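Local coordinates for 2,3,4,5-tetrahydropyridine-2,6-dicarboxylate N-succinyltransferase (Campylobacter jejuni, PDB 2RIJ), which probably catalyses the transfer of a succinyl group from succinyl-CoA to tetrahydrodipicolinate, a step of lysine biosynthesis through diaminopimelate, at residues K24-G36 with K42-E54. Residues are numbered along the deposited sequence; the frame is centred on the assembly and turned at random. Where two conformers were deposited one is given.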
loop_
_atom_site.group_PDB
_atom_site.type_symbol
_atom_site.label_atom_id
_atom_site.label_comp_id
_atom_site.label_asym_id
_atom_site.label_seq_id
_atom_site.Cartn_x
_atom_site.Cartn_y
_atom_site.Cartn_z
ATOM N N LYS A 24 -29.352 19.314 55.894
ATOM C CA LYS A 24 -29.375 20.410 54.951
ATOM C C LYS A 24 -29.414 19.853 53.530
ATOM O O LYS A 24 -28.636 18.973 53.184
ATOM C CB LYS A 24 -28.129 21.262 55.069
ATOM C CG LYS A 24 -27.926 21.954 56.393
ATOM C CD LYS A 24 -26.639 22.827 56.305
ATOM C CE LYS A 24 -26.359 23.527 57.619
ATOM N NZ LYS A 24 -25.338 24.616 57.433
ATOM N N PRO A 25 -30.337 20.335 52.708
ATOM C CA PRO A 25 -30.294 19.916 51.302
ATOM C C PRO A 25 -29.029 20.356 50.575
ATOM O O PRO A 25 -28.498 21.466 50.787
ATOM C CB PRO A 25 -31.497 20.608 50.666
ATOM C CG PRO A 25 -32.313 21.129 51.738
ATOM C CD PRO A 25 -31.464 21.227 52.999
ATOM N N LYS A 26 -28.564 19.493 49.689
ATOM C CA LYS A 26 -27.440 19.838 48.845
ATOM C C LYS A 26 -27.887 20.646 47.624
ATOM O O LYS A 26 -27.106 21.419 47.088
ATOM C CB LYS A 26 -26.724 18.571 48.415
ATOM C CG LYS A 26 -26.293 17.744 49.623
ATOM C CD LYS A 26 -25.284 16.654 49.286
ATOM C CE LYS A 26 -24.649 16.054 50.583
ATOM N NZ LYS A 26 -24.334 17.084 51.649
ATOM N N ALA A 27 -29.124 20.430 47.177
ATOM C CA ALA A 27 -29.727 21.185 46.072
ATOM C C ALA A 27 -31.195 21.327 46.345
ATOM O O ALA A 27 -31.827 20.403 46.889
ATOM C CB ALA A 27 -29.547 20.469 44.750
ATOM N N PHE A 28 -31.747 22.463 45.973
ATOM C CA PHE A 28 -33.179 22.681 46.071
ATOM C C PHE A 28 -33.710 23.801 45.177
ATOM O O PHE A 28 -33.002 24.738 44.776
ATOM C CB PHE A 28 -33.611 22.921 47.537
ATOM C CG PHE A 28 -33.233 24.273 48.080
ATOM C CD1 PHE A 28 -31.976 24.495 48.635
ATOM C CD2 PHE A 28 -34.150 25.336 48.059
ATOM C CE1 PHE A 28 -31.629 25.750 49.131
ATOM C CE2 PHE A 28 -33.804 26.593 48.537
ATOM C CZ PHE A 28 -32.554 26.791 49.104
ATOM N N GLY A 29 -34.997 23.705 44.909
ATOM C CA GLY A 29 -35.747 24.771 44.310
ATOM C C GLY A 29 -37.223 24.455 44.262
ATOM O O GLY A 29 -37.661 23.408 44.742
ATOM N N ILE A 30 -37.975 25.389 43.694
ATOM C CA ILE A 30 -39.398 25.254 43.481
ATOM C C ILE A 30 -39.693 25.199 41.972
ATOM O O ILE A 30 -39.326 26.110 41.210
ATOM C CB ILE A 30 -40.192 26.415 44.158
ATOM C CG1 ILE A 30 -39.999 26.412 45.661
ATOM C CG2 ILE A 30 -41.699 26.335 43.828
ATOM C CD1 ILE A 30 -40.569 27.714 46.355
ATOM N N ALA A 31 -40.388 24.153 41.571
ATOM C CA ALA A 31 -40.779 23.931 40.203
ATOM C C ALA A 31 -42.255 24.199 39.935
ATOM O O ALA A 31 -43.100 23.879 40.754
ATOM C CB ALA A 31 -40.471 22.493 39.820
ATOM N N ARG A 32 -42.565 24.779 38.774
ATOM C CA ARG A 32 -43.909 24.771 38.236
ATOM C C ARG A 32 -44.018 23.506 37.416
ATOM O O ARG A 32 -43.168 23.232 36.542
ATOM C CB ARG A 32 -44.168 25.996 37.355
ATOM C CG ARG A 32 -45.564 26.062 36.808
ATOM C CD ARG A 32 -45.773 27.190 35.750
ATOM N NE ARG A 32 -44.808 27.078 34.653
ATOM C CZ ARG A 32 -44.850 26.155 33.693
ATOM N NH1 ARG A 32 -45.786 25.237 33.648
ATOM N NH2 ARG A 32 -43.897 26.139 32.765
ATOM N N LEU A 33 -45.056 22.709 37.667
ATOM C CA LEU A 33 -45.220 21.427 36.999
ATOM C C LEU A 33 -46.249 21.452 35.864
ATOM O O LEU A 33 -47.287 22.110 35.966
ATOM C CB LEU A 33 -45.645 20.347 37.986
ATOM C CG LEU A 33 -44.822 20.170 39.268
ATOM C CD1 LEU A 33 -45.483 19.010 40.081
ATOM C CD2 LEU A 33 -43.358 19.959 39.029
ATOM N N ASP A 34 -45.956 20.705 34.800
ATOM C CA ASP A 34 -46.908 20.436 33.748
ATOM C C ASP A 34 -47.388 19.013 33.972
ATOM O O ASP A 34 -46.577 18.101 34.046
ATOM C CB ASP A 34 -46.261 20.556 32.373
ATOM C CG ASP A 34 -45.840 21.991 32.038
ATOM O OD1 ASP A 34 -46.702 22.909 32.113
ATOM O OD2 ASP A 34 -44.652 22.207 31.692
ATOM N N ARG A 35 -48.700 18.828 34.098
ATOM C CA ARG A 35 -49.313 17.512 34.358
ATOM C C ARG A 35 -50.022 16.980 33.116
ATOM O O ARG A 35 -50.329 17.735 32.210
ATOM C CB ARG A 35 -50.317 17.634 35.496
ATOM C CG ARG A 35 -49.638 18.049 36.815
ATOM C CD ARG A 35 -50.664 18.508 37.843
ATOM N NE ARG A 35 -50.011 18.783 39.115
ATOM C CZ ARG A 35 -49.655 17.838 39.974
ATOM N NH1 ARG A 35 -49.872 16.551 39.686
ATOM N NH2 ARG A 35 -49.045 18.177 41.100
ATOM N N GLY A 36 -50.302 15.685 33.103
ATOM C CA GLY A 36 -51.012 15.038 32.010
ATOM C C GLY A 36 -52.403 15.609 31.814
ATOM O O GLY A 36 -53.088 15.923 32.787
ATOM N N LYS A 42 -49.587 12.472 36.399
ATOM C CA LYS A 42 -48.366 12.265 35.628
ATOM C C LYS A 42 -47.701 13.617 35.485
ATOM O O LYS A 42 -48.324 14.544 35.003
ATOM C CB LYS A 42 -48.740 11.683 34.270
ATOM C CG LYS A 42 -47.662 10.907 33.588
ATOM C CD LYS A 42 -48.197 10.295 32.286
ATOM C CE LYS A 42 -48.985 9.007 32.547
ATOM N NZ LYS A 42 -48.089 7.863 32.950
ATOM N N ILE A 43 -46.470 13.748 35.973
ATOM C CA ILE A 43 -45.690 14.978 35.810
ATOM C C ILE A 43 -44.910 14.827 34.491
ATOM O O ILE A 43 -44.050 13.942 34.353
ATOM C CB ILE A 43 -44.718 15.225 36.990
ATOM C CG1 ILE A 43 -45.457 15.172 38.356
ATOM C CG2 ILE A 43 -43.938 16.522 36.788
ATOM C CD1 ILE A 43 -46.732 15.941 38.432
ATOM N N LEU A 44 -45.269 15.661 33.516
ATOM C CA LEU A 44 -44.648 15.690 32.217
ATOM C C LEU A 44 -43.435 16.604 32.081
ATOM O O LEU A 44 -42.640 16.392 31.166
ATOM C CB LEU A 44 -45.661 16.079 31.147
ATOM C CG LEU A 44 -46.999 15.348 31.206
ATOM C CD1 LEU A 44 -47.782 15.813 30.015
ATOM C CD2 LEU A 44 -46.784 13.855 31.188
ATOM N N GLN A 45 -43.311 17.597 32.957
ATOM C CA GLN A 45 -42.206 18.534 32.949
ATOM C C GLN A 45 -42.211 19.340 34.245
ATOM O O GLN A 45 -43.270 19.584 34.841
ATOM C CB GLN A 45 -42.316 19.512 31.761
ATOM C CG GLN A 45 -41.088 20.378 31.592
ATOM C CD GLN A 45 -41.093 21.231 30.341
ATOM O OE1 GLN A 45 -40.081 21.292 29.610
ATOM N NE2 GLN A 45 -42.214 21.917 30.086
ATOM N N ALA A 46 -41.034 19.804 34.634
ATOM C CA ALA A 46 -40.852 20.699 35.755
ATOM C C ALA A 46 -39.968 21.869 35.312
ATOM O O ALA A 46 -38.988 21.672 34.561
ATOM C CB ALA A 46 -40.209 19.939 36.899
ATOM N N SER A 47 -40.345 23.088 35.681
ATOM C CA SER A 47 -39.583 24.286 35.330
ATOM C C SER A 47 -39.202 25.045 36.612
ATOM O O SER A 47 -40.051 25.267 37.484
ATOM C CB SER A 47 -40.385 25.180 34.371
ATOM O OG SER A 47 -40.802 24.455 33.205
ATOM N N PHE A 48 -37.933 25.442 36.712
ATOM C CA PHE A 48 -37.426 26.209 37.815
ATOM C C PHE A 48 -36.924 27.541 37.305
ATOM O O PHE A 48 -36.317 27.597 36.250
ATOM C CB PHE A 48 -36.226 25.488 38.464
ATOM C CG PHE A 48 -36.537 24.153 39.081
ATOM C CD1 PHE A 48 -36.570 23.008 38.316
ATOM C CD2 PHE A 48 -36.674 24.037 40.451
ATOM C CE1 PHE A 48 -36.783 21.767 38.845
ATOM C CE2 PHE A 48 -36.907 22.796 41.020
ATOM C CZ PHE A 48 -36.938 21.639 40.200
ATOM N N ALA A 49 -37.086 28.595 38.102
ATOM C CA ALA A 49 -36.478 29.874 37.777
ATOM C C ALA A 49 -35.273 30.176 38.647
ATOM O O ALA A 49 -34.583 31.164 38.398
ATOM C CB ALA A 49 -37.516 31.011 37.905
ATOM N N LEU A 50 -35.028 29.324 39.651
ATOM C CA LEU A 50 -33.915 29.493 40.602
ATOM C C LEU A 50 -33.487 28.119 41.083
ATOM O O LEU A 50 -34.322 27.321 41.506
ATOM C CB LEU A 50 -34.328 30.313 41.832
ATOM C CG LEU A 50 -34.559 31.820 41.735
ATOM C CD1 LEU A 50 -35.224 32.335 43.039
ATOM C CD2 LEU A 50 -33.256 32.575 41.412
ATOM N N ILE A 51 -32.195 27.843 40.988
ATOM C CA ILE A 51 -31.596 26.616 41.461
ATOM C C ILE A 51 -30.607 26.973 42.542
ATOM O O ILE A 51 -29.740 27.848 42.378
ATOM C CB ILE A 51 -30.803 25.893 40.316
ATOM C CG1 ILE A 51 -31.688 25.649 39.118
ATOM C CG2 ILE A 51 -30.142 24.597 40.805
ATOM C CD1 ILE A 51 -32.817 24.642 39.428
ATOM N N ASN A 52 -30.726 26.268 43.646
ATOM C CA ASN A 52 -29.830 26.449 44.774
ATOM C C ASN A 52 -28.972 25.190 44.846
ATOM O O ASN A 52 -29.504 24.063 44.825
ATOM C CB ASN A 52 -30.629 26.645 46.061
ATOM C CG ASN A 52 -31.436 27.924 46.067
ATOM O OD1 ASN A 52 -30.917 28.983 46.379
ATOM N ND2 ASN A 52 -32.715 27.822 45.749
ATOM N N TYR A 53 -27.654 25.364 44.848
ATOM C CA TYR A 53 -26.725 24.226 45.014
ATOM C C TYR A 53 -25.752 24.570 46.120
ATOM O O TYR A 53 -25.013 25.517 45.998
ATOM C CB TYR A 53 -25.958 23.907 43.731
ATOM C CG TYR A 53 -25.027 22.744 43.917
ATOM C CD1 TYR A 53 -25.534 21.453 44.078
ATOM C CD2 TYR A 53 -23.667 22.925 43.990
ATOM C CE1 TYR A 53 -24.696 20.391 44.282
ATOM C CE2 TYR A 53 -22.818 21.845 44.225
ATOM C CZ TYR A 53 -23.353 20.602 44.367
ATOM O OH TYR A 53 -22.551 19.536 44.597
ATOM N N GLU A 54 -25.775 23.809 47.201
ATOM C CA GLU A 54 -24.853 23.993 48.327
ATOM C C GLU A 54 -24.803 25.460 48.803
ATOM O O GLU A 54 -23.742 26.042 49.035
ATOM C CB GLU A 54 -23.462 23.397 48.007
ATOM C CG GLU A 54 -23.478 21.867 47.775
ATOM C CD GLU A 54 -23.567 21.058 49.071
ATOM O OE1 GLU A 54 -23.773 21.664 50.140
ATOM O OE2 GLU A 54 -23.423 19.814 49.019
HETATM O O HOH W 1 -22.300 18.455 50.939
HETATM O O HOH W 2 -36.514 27.856 42.931
HETATM O O HOH W 3 -38.037 28.336 40.725
HETATM O O HOH W 4 -42.772 22.807 33.686
#
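Asn52 lies flat over one face of the Phe28 ring: amide and ring planes differ by 10°, and Asn52 CB stands 3.6 Å from the ring centroid, a CH-pi contact. Phe28 has CG wedged between its backbone N and carbonyl carbon (chi1 74°), which lays the ring alongside Asn52. The amide's rotation is fixed by Asn52 ND2, which donates to Phe28 O at 3.2 Å from above the carbonyl plane, with that oxygen in the amide plane, and by outside bonds of OD1 to Asn56 and ND2 to Asn108. Asn52 N is a second donor to Phe28 O.

At the far end, Asp34 and Gln45 run side by side. Gln45 NE2 donates to Asp34 OD2 at 2.9 Å, while Arg32 NH1 meets Asp34 OD1 from above the carboxylate plane in a 2.9 Å salt bridge. Arg32 NE donates to the backbone O of Lys191 of the second subunit, across the subunit interface. Gln45 OE1 is bonded to His211.

Asp34 and Gln45 belong to the antiparallel hairpin of strands 27-35 and 43-48 in the N-terminal domain, while Phe28 and Asn52 pair strand 27-35 with strand 52-53; strand 124-129 bonds along the other edge of 27-35. A classic beta bulge interrupts the hairpin: Leu44 and Gln45 both face Asp34, whose O takes Leu44 N at 2.8 Å and Gln45 N only weakly. Around residues 49-51 the chains part, and two waters bridge Ile30 to Leu50 O and Ala49 N. On the face opposite Asp34 and Gln45, Ala31 CB sits 3.8 Å from the Phe48 ring centroid, 16° off its normal.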